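Local coordinates for protein peptide methionine sulfoxide reductase MsrA (Treponema denticola ATCC 35405, PDB 5FA9) that probably repairs oxidised proteins by reducing both epimers of methionine sulfoxide back to methionine, as a fusion of an MsrA and an MsrB domain, at residues S186-K191 with V211-G216; K217-S222 with V259-G264; T236-I239 with A243-Y246. The protein carries 2 engineered substitutions. One frame throughout, in Å; residues are numbered along the deposited sequence.

Contact 1: residues S186-K191 with V211-G216; sequences SVTQEK and VDITTG
T188 turns its side chain from helix 182-190 onto the methyl group of T214, the two reaching toward each other tip to tip: T188 OG1 lies 4.0 Å from T214 CG2. Residues 211-216 leave strand 208-212 through an Asx turn at D212, so within the SelR (MsrB) domain the contact packs a helix against the turn that follows a strand. Only van der Waals contact crosses the interface, which buries 101 Å² in total. T188 CG2 meets I213 CG2 at 4.0 Å, the two side chains crossing at about a right angle. Q189 bends at chi2 (-53°) and folds its amide back, so that NE2 donates to T188 OG1 (3.2 Å, 157°) with the acceptor close to the amide plane while also lying against T214 CG2. T188 OG1 is held chiefly by Q184 O, one turn back along the helix, and L176 of helix 173-179 touches both Q189 and T214. On the turn side, D212 OD1 accepts two bonds from the same face of its carboxylate, well above the plane. T214 N supplies one at 3.0 Å, nearly straight at 167°, and T214 OG1 the other at 2.9 Å, leaving the T214 methyl directed at the helix.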
loop_
_atom_site.group_PDB
_atom_site.type_symbol
_atom_site.label_atom_id
_atom_site.label_comp_id
_atom_site.label_asym_id
_atom_site.label_seq_id
_atom_site.Cartn_x
_atom_site.Cartn_y
_atom_site.Cartn_z
ATOM N N SER B 186 28.830 -12.587 26.615
ATOM C CA SER B 186 27.768 -12.222 27.545
ATOM C C SER B 186 26.501 -11.777 26.819
ATOM O O SER B 186 25.403 -12.225 27.143
ATOM C CB SER B 186 28.243 -11.114 28.487
ATOM O OG SER B 186 29.057 -11.641 29.521
ATOM N N VAL B 187 26.660 -10.893 25.841
ATOM C CA VAL B 187 25.523 -10.377 25.087
ATOM C C VAL B 187 24.826 -11.472 24.282
ATOM O O VAL B 187 23.608 -11.631 24.359
ATOM C CB VAL B 187 25.952 -9.244 24.131
ATOM C CG1 VAL B 187 24.872 -8.979 23.094
ATOM C CG2 VAL B 187 26.271 -7.977 24.915
ATOM N N THR B 188 25.606 -12.234 23.522
ATOM C CA THR B 188 25.047 -13.198 22.581
ATOM C C THR B 188 24.591 -14.501 23.234
ATOM O O THR B 188 23.596 -15.091 22.815
ATOM C CB THR B 188 26.063 -13.540 21.472
ATOM O OG1 THR B 188 27.259 -14.064 22.062
ATOM C CG2 THR B 188 26.404 -12.298 20.663
ATOM N N GLN B 189 25.311 -14.948 24.258
ATOM C CA GLN B 189 25.033 -16.252 24.857
ATOM C C GLN B 189 24.337 -16.163 26.213
ATOM O O GLN B 189 23.783 -17.152 26.694
ATOM C CB GLN B 189 26.330 -17.052 24.997
ATOM C CG GLN B 189 27.116 -17.193 23.704
ATOM C CD GLN B 189 26.275 -17.743 22.569
ATOM O OE1 GLN B 189 25.697 -18.824 22.676
ATOM N NE2 GLN B 189 26.203 -16.998 21.472
ATOM N N GLU B 190 24.365 -14.986 26.830
ATOM C CA GLU B 190 23.767 -14.816 28.151
ATOM C C GLU B 190 22.750 -13.678 28.179
ATOM O O GLU B 190 22.354 -13.222 29.251
ATOM C CB GLU B 190 24.858 -14.566 29.197
ATOM C CG GLU B 190 25.889 -15.678 29.298
ATOM C CD GLU B 190 27.052 -15.313 30.198
ATOM O OE1 GLU B 190 27.162 -14.127 30.576
ATOM O OE2 GLU B 190 27.856 -16.209 30.529
ATOM N N LYS B 191 22.342 -13.227 26.995
ATOM C CA LYS B 191 21.336 -12.174 26.840
ATOM C C LYS B 191 21.685 -10.883 27.578
ATOM O O LYS B 191 20.793 -10.128 27.966
ATOM C CB LYS B 191 19.965 -12.664 27.318
ATOM C CG LYS B 191 19.519 -13.990 26.735
ATOM C CD LYS B 191 18.112 -14.329 27.201
ATOM C CE LYS B 191 17.856 -15.825 27.169
ATOM N NZ LYS B 191 16.670 -16.193 27.992
ATOM N N VAL B 211 27.124 -8.109 10.480
ATOM C CA VAL B 211 27.039 -9.558 10.449
ATOM C C VAL B 211 26.993 -10.162 11.854
ATOM O O VAL B 211 27.506 -9.574 12.807
ATOM C CB VAL B 211 28.244 -10.124 9.641
ATOM C CG1 VAL B 211 29.063 -11.122 10.451
ATOM C CG2 VAL B 211 27.779 -10.712 8.319
ATOM N N ASP B 212 26.357 -11.326 11.978
ATOM C CA ASP B 212 26.333 -12.063 13.238
ATOM C C ASP B 212 27.758 -12.426 13.640
ATOM O O ASP B 212 28.462 -13.120 12.905
ATOM C CB ASP B 212 25.466 -13.321 13.115
ATOM C CG ASP B 212 25.153 -13.960 14.462
ATOM O OD1 ASP B 212 25.887 -13.713 15.443
ATOM O OD2 ASP B 212 24.167 -14.723 14.538
ATOM N N ILE B 213 28.174 -11.966 14.815
ATOM C CA ILE B 213 29.541 -12.169 15.277
ATOM C C ILE B 213 29.832 -13.636 15.603
ATOM O O ILE B 213 30.989 -14.027 15.760
ATOM C CB ILE B 213 29.838 -11.295 16.520
ATOM C CG1 ILE B 213 31.344 -11.079 16.687
ATOM C CG2 ILE B 213 29.209 -11.899 17.769
ATOM C CD1 ILE B 213 31.694 -9.871 17.523
ATOM N N THR B 214 28.783 -14.450 15.691
ATOM C CA THR B 214 28.946 -15.858 16.043
ATOM C C THR B 214 28.839 -16.802 14.844
ATOM O O THR B 214 29.358 -17.916 14.885
ATOM C CB THR B 214 27.907 -16.295 17.095
ATOM O OG1 THR B 214 26.594 -16.256 16.524
ATOM C CG2 THR B 214 27.959 -15.381 18.310
ATOM N N THR B 215 28.170 -16.362 13.783
ATOM C CA THR B 215 27.934 -17.232 12.631
ATOM C C THR B 215 28.420 -16.632 11.315
ATOM O O THR B 215 28.748 -17.361 10.379
ATOM C CB THR B 215 26.438 -17.574 12.482
ATOM O OG1 THR B 215 25.707 -16.393 12.130
ATOM C CG2 THR B 215 25.886 -18.143 13.778
ATOM N N GLY B 216 28.464 -15.307 11.243
ATOM C CA GLY B 216 28.903 -14.636 10.033
ATOM C C GLY B 216 27.774 -14.318 9.068
ATOM O O GLY B 216 28.014 -13.817 7.970
#

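Contact 2: residues K217-S222 with V259-G264; sequences KPLFSS and VVSKTG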
loop_
_atom_site.group_PDB
_atom_site.type_symbol
_atom_site.label_atom_id
_atom_site.label_comp_id
_atom_site.label_asym_id
_atom_site.label_seq_id
_atom_site.Cartn_x
_atom_site.Cartn_y
_atom_site.Cartn_z
ATOM N N LYS B 217 26.545 -14.628 9.466
ATOM C CA LYS B 217 25.375 -14.343 8.639
ATOM C C LYS B 217 24.950 -12.879 8.758
ATOM O O LYS B 217 24.839 -12.353 9.866
ATOM C CB LYS B 217 24.215 -15.263 9.024
ATOM C CG LYS B 217 22.945 -15.041 8.218
ATOM C CD LYS B 217 21.913 -16.115 8.513
ATOM C CE LYS B 217 20.540 -15.722 7.996
ATOM N NZ LYS B 217 19.510 -16.746 8.328
ATOM N N PRO B 218 24.713 -12.217 7.613
ATOM C CA PRO B 218 24.267 -10.818 7.577
ATOM C C PRO B 218 22.954 -10.601 8.325
ATOM O O PRO B 218 22.020 -11.387 8.167
ATOM C CB PRO B 218 24.093 -10.547 6.079
ATOM C CG PRO B 218 25.017 -11.508 5.419
ATOM C CD PRO B 218 24.958 -12.748 6.261
ATOM N N LEU B 219 22.893 -9.545 9.129
ATOM C CA LEU B 219 21.706 -9.262 9.929
ATOM C C LEU B 219 21.115 -7.890 9.619
ATOM O O LEU B 219 19.895 -7.731 9.562
ATOM C CB LEU B 219 22.034 -9.357 11.420
ATOM C CG LEU B 219 22.549 -10.706 11.921
ATOM C CD1 LEU B 219 22.943 -10.612 13.386
ATOM C CD2 LEU B 219 21.503 -11.789 11.710
ATOM N N PHE B 220 21.979 -6.899 9.422
ATOM C CA PHE B 220 21.521 -5.538 9.167
ATOM C C PHE B 220 22.364 -4.830 8.112
ATOM O O PHE B 220 23.528 -5.171 7.895
ATOM C CB PHE B 220 21.524 -4.726 10.465
ATOM C CG PHE B 220 20.611 -5.274 11.524
ATOM C CD1 PHE B 220 19.264 -4.952 11.530
ATOM C CD2 PHE B 220 21.100 -6.111 12.515
ATOM C CE1 PHE B 220 18.420 -5.457 12.502
ATOM C CE2 PHE B 220 20.263 -6.618 13.489
ATOM C CZ PHE B 220 18.921 -6.291 13.483
ATOM N N SER B 221 21.760 -3.846 7.454
ATOM C CA SER B 221 22.453 -3.032 6.463
ATOM C C SER B 221 22.676 -1.614 6.976
ATOM O O SER B 221 21.871 -1.090 7.747
ATOM C CB SER B 221 21.666 -2.997 5.151
ATOM O OG SER B 221 22.249 -2.090 4.232
ATOM N N SER B 222 23.772 -0.996 6.545
ATOM C CA SER B 222 24.084 0.377 6.929
ATOM C C SER B 222 23.028 1.352 6.416
ATOM O O SER B 222 22.866 2.447 6.956
ATOM C CB SER B 222 25.463 0.780 6.403
ATOM O OG SER B 222 25.521 0.674 4.991
ATOM N N VAL B 259 15.027 -9.658 20.164
ATOM C CA VAL B 259 15.508 -9.967 18.824
ATOM C C VAL B 259 16.657 -10.968 18.877
ATOM O O VAL B 259 17.671 -10.728 19.533
ATOM C CB VAL B 259 15.976 -8.699 18.086
ATOM C CG1 VAL B 259 16.528 -9.056 16.716
ATOM C CG2 VAL B 259 14.834 -7.706 17.965
ATOM N N VAL B 260 16.493 -12.090 18.184
ATOM C CA VAL B 260 17.517 -13.129 18.150
ATOM C C VAL B 260 17.790 -13.577 16.717
ATOM O O VAL B 260 16.900 -13.547 15.867
ATOM C CB VAL B 260 17.120 -14.361 19.000
ATOM C CG1 VAL B 260 17.011 -13.986 20.472
ATOM C CG2 VAL B 260 15.816 -14.966 18.500
ATOM N N SER B 261 19.031 -13.974 16.452
ATOM C CA SER B 261 19.406 -14.482 15.139
ATOM C C SER B 261 18.657 -15.776 14.851
ATOM O O SER B 261 18.625 -16.675 15.687
ATOM C CB SER B 261 20.916 -14.716 15.059
ATOM O OG SER B 261 21.633 -13.508 15.243
ATOM N N LYS B 262 18.047 -15.866 13.675
ATOM C CA LYS B 262 17.281 -17.055 13.323
ATOM C C LYS B 262 18.191 -18.267 13.162
ATOM O O LYS B 262 17.846 -19.373 13.575
ATOM C CB LYS B 262 16.479 -16.830 12.042
ATOM C CG LYS B 262 15.624 -18.027 11.662
ATOM C CD LYS B 262 14.667 -17.714 10.532
ATOM C CE LYS B 262 13.727 -18.882 10.296
ATOM N NZ LYS B 262 12.446 -18.448 9.679
ATOM N N THR B 263 19.357 -18.050 12.565
ATOM C CA THR B 263 20.314 -19.128 12.352
ATOM C C THR B 263 21.117 -19.390 13.621
ATOM O O THR B 263 21.098 -20.496 14.161
ATOM C CB THR B 263 21.277 -18.811 11.196
ATOM O OG1 THR B 263 20.540 -18.711 9.972
ATOM C CG2 THR B 263 22.323 -19.906 11.063
ATOM N N GLY B 264 21.826 -18.366 14.084
ATOM C CA GLY B 264 22.593 -18.456 15.313
ATOM C C GLY B 264 21.767 -18.841 16.528
ATOM O O GLY B 264 22.019 -19.864 17.164
#
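A classic beta bulge in strand 218-221, where L219 and F220 both face Y210 of the neighbouring strand, marks one side of this buried contact in the SelR domain. The other side is the end of strand 256-261 and the turn after it, where K262 NZ hydrogen-bonds a bound DTT, probably from the crystallisation liquor. The two strands belong to different beta sheets, and side chains alone span the distance, with CA atoms of L219 and S261 7.7 Å apart. Both methyls of L219 pack on the S261 hydroxyl: OG is 3.7 Å from L219 CD1 and 3.9 Å from L219 CD2. The polar need of that oxygen is met by D212 OD2, so the leucine covers a hydroxyl that is already hydrogen-bonded. L268 of strand 267-272 touches both residues.

K217 makes the polar link. With CG anti to the backbone N (chi1 180°) and every later torsion near 180°, its extended chain carries the ammonium group to the turn. There K217 NZ donates to T263 OG1 at 2.8 Å. The same nitrogen bonds to Q242 O and forms a salt bridge with E165, a set of partners that would favour the charged lysine despite its burial. The aliphatic part of the lysine also runs close to the threonine hydroxyl, K217 CD lying 3.3 Å from T263 OG1.

Contact 3: residues T236-I239 with A243-Y246; sequences TKAI and ALQY
The irregular connection between strands 234-235 and 244-249 of the six-stranded antiparallel sheet in the SelR domain folds back here onto the beginning of the second strand. Its two arms are close in sequence, with three residues between them, and their nearest CA atoms, those of A238 and A243, are 6.7 Å apart. No hydrogen bond joins the two segments; the contact is purely apolar, with four buried side chains and 122 Å² of surface hidden in all.

A238 is central. Its methyl points at the strand and meets the branched end of L244, with A238 CB 3.7 Å from L244 CD1 and 3.8 Å from L244 CG. A243 adds a looser layer: its CB is 4.5 Å from A238 CB and 4.4 Å from I239 CG2, so the beta-branch methyl of the isoleucine does the touching while the rest of that chain leads away.

K237 points away from the strand and curls back along its own segment. The bends at chi3 and chi4, both -63°, bring NZ within 2.6 Å of A238 O, meeting the oxygen almost head-on at a C=O...N angle of 171°. With L223 and N224, T236 and K237 line a pocket occupied by a DTT molecule, probably from the crystallisation liquor.

Strand 218-221 borders the contact, L219 touching A243 and F220 touching L244. On the sheet itself, L244 also rests on V259 of strand 256-261 and L268 of strand 267-272.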
loop_
_atom_site.group_PDB
_atom_site.type_symbol
_atom_site.label_atom_id
_atom_site.label_comp_id
_atom_site.label_asym_id
_atom_site.label_seq_id
_atom_site.Cartn_x
_atom_site.Cartn_y
_atom_site.Cartn_z
ATOM N N THR B 236 16.140 0.280 11.235
ATOM C CA THR B 236 14.714 0.394 10.945
ATOM C C THR B 236 14.125 -0.938 10.494
ATOM O O THR B 236 12.911 -1.134 10.534
ATOM C CB THR B 236 14.444 1.454 9.863
ATOM O OG1 THR B 236 15.035 1.037 8.625
ATOM C CG2 THR B 236 15.031 2.795 10.274
ATOM N N LYS B 237 14.993 -1.850 10.067
ATOM C CA LYS B 237 14.566 -3.169 9.616
ATOM C C LYS B 237 15.743 -4.133 9.545
ATOM O O LYS B 237 16.899 -3.726 9.652
ATOM C CB LYS B 237 13.889 -3.080 8.245
ATOM C CG LYS B 237 14.855 -2.841 7.094
ATOM C CD LYS B 237 14.118 -2.669 5.776
ATOM C CE LYS B 237 13.364 -3.932 5.393
ATOM N NZ LYS B 237 14.280 -5.086 5.179
ATOM N N ALA B 238 15.438 -5.414 9.361
ATOM C CA ALA B 238 16.466 -6.421 9.140
ATOM C C ALA B 238 16.885 -6.409 7.675
ATOM O O ALA B 238 16.150 -5.913 6.820
ATOM C CB ALA B 238 15.965 -7.796 9.544
ATOM N N ILE B 239 18.065 -6.946 7.383
ATOM C CA ILE B 239 18.567 -6.951 6.015
ATOM C C ILE B 239 17.731 -7.895 5.147
ATOM O O ILE B 239 17.503 -7.626 3.967
ATOM C CB ILE B 239 20.068 -7.341 5.959
ATOM C CG1 ILE B 239 20.635 -7.110 4.556
ATOM C CG2 ILE B 239 20.293 -8.780 6.414
ATOM C CD1 ILE B 239 22.139 -7.254 4.476
ATOM N N ALA B 243 16.651 -13.281 8.611
ATOM C CA ALA B 243 17.766 -12.970 9.497
ATOM C C ALA B 243 17.401 -13.079 10.974
ATOM O O ALA B 243 18.193 -13.569 11.779
ATOM C CB ALA B 243 18.300 -11.578 9.194
ATOM N N LEU B 244 16.204 -12.622 11.329
ATOM C CA LEU B 244 15.836 -12.501 12.737
ATOM C C LEU B 244 14.666 -13.384 13.158
ATOM O O LEU B 244 13.846 -13.798 12.337
ATOM C CB LEU B 244 15.498 -11.045 13.064
ATOM C CG LEU B 244 16.519 -9.987 12.645
ATOM C CD1 LEU B 244 16.078 -8.612 13.114
ATOM C CD2 LEU B 244 17.894 -10.327 13.188
ATOM N N GLN B 245 14.610 -13.665 14.456
ATOM C CA GLN B 245 13.450 -14.285 15.083
ATOM C C GLN B 245 13.042 -13.442 16.285
ATOM O O GLN B 245 13.889 -12.829 16.935
ATOM C CB GLN B 245 13.747 -15.725 15.510
ATOM C CG GLN B 245 13.412 -16.771 14.458
ATOM C CD GLN B 245 13.806 -18.172 14.884
ATOM O OE1 GLN B 245 14.365 -18.372 15.963
ATOM N NE2 GLN B 245 13.511 -19.153 14.038
ATOM N N TYR B 246 11.748 -13.408 16.579
ATOM C CA TYR B 246 11.244 -12.539 17.636
ATOM C C TYR B 246 10.695 -13.347 18.804
ATOM O O TYR B 246 10.017 -14.356 18.612
ATOM C CB TYR B 246 10.165 -11.604 17.086
ATOM C CG TYR B 246 10.605 -10.811 15.875
ATOM C CD1 TYR B 246 10.431 -11.314 14.592
ATOM C CD2 TYR B 246 11.199 -9.564 16.014
ATOM C CE1 TYR B 246 10.833 -10.597 13.482
ATOM C CE2 TYR B 246 11.605 -8.838 14.908
ATOM C CZ TYR B 246 11.419 -9.360 13.645
ATOM O OH TYR B 246 11.820 -8.643 12.540
#

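Overall arrangement
Following the chain from the N terminus, all three contacts fall in the SelR domain. Contact 1 comes first, closing the connection 192-210 and bringing the end of helix 182-190 to the turn after strand 208-212. Contact 2 opens directly afterwards, in series with it, and closes the longer loop 223-258; D212 N to K217 O (2.8 Å) joins the two. Contact 3 is nested inside that loop and closes the three-residue turn 240-242, its centre about 6 Å from that of contact 2. Its segments meet those of contact 2 through L219 O to I239 N (3.0 Å) and V260 O to Q245 N (2.7 Å). Together they tie a helix, the three-stranded sheet and the six-stranded sheet.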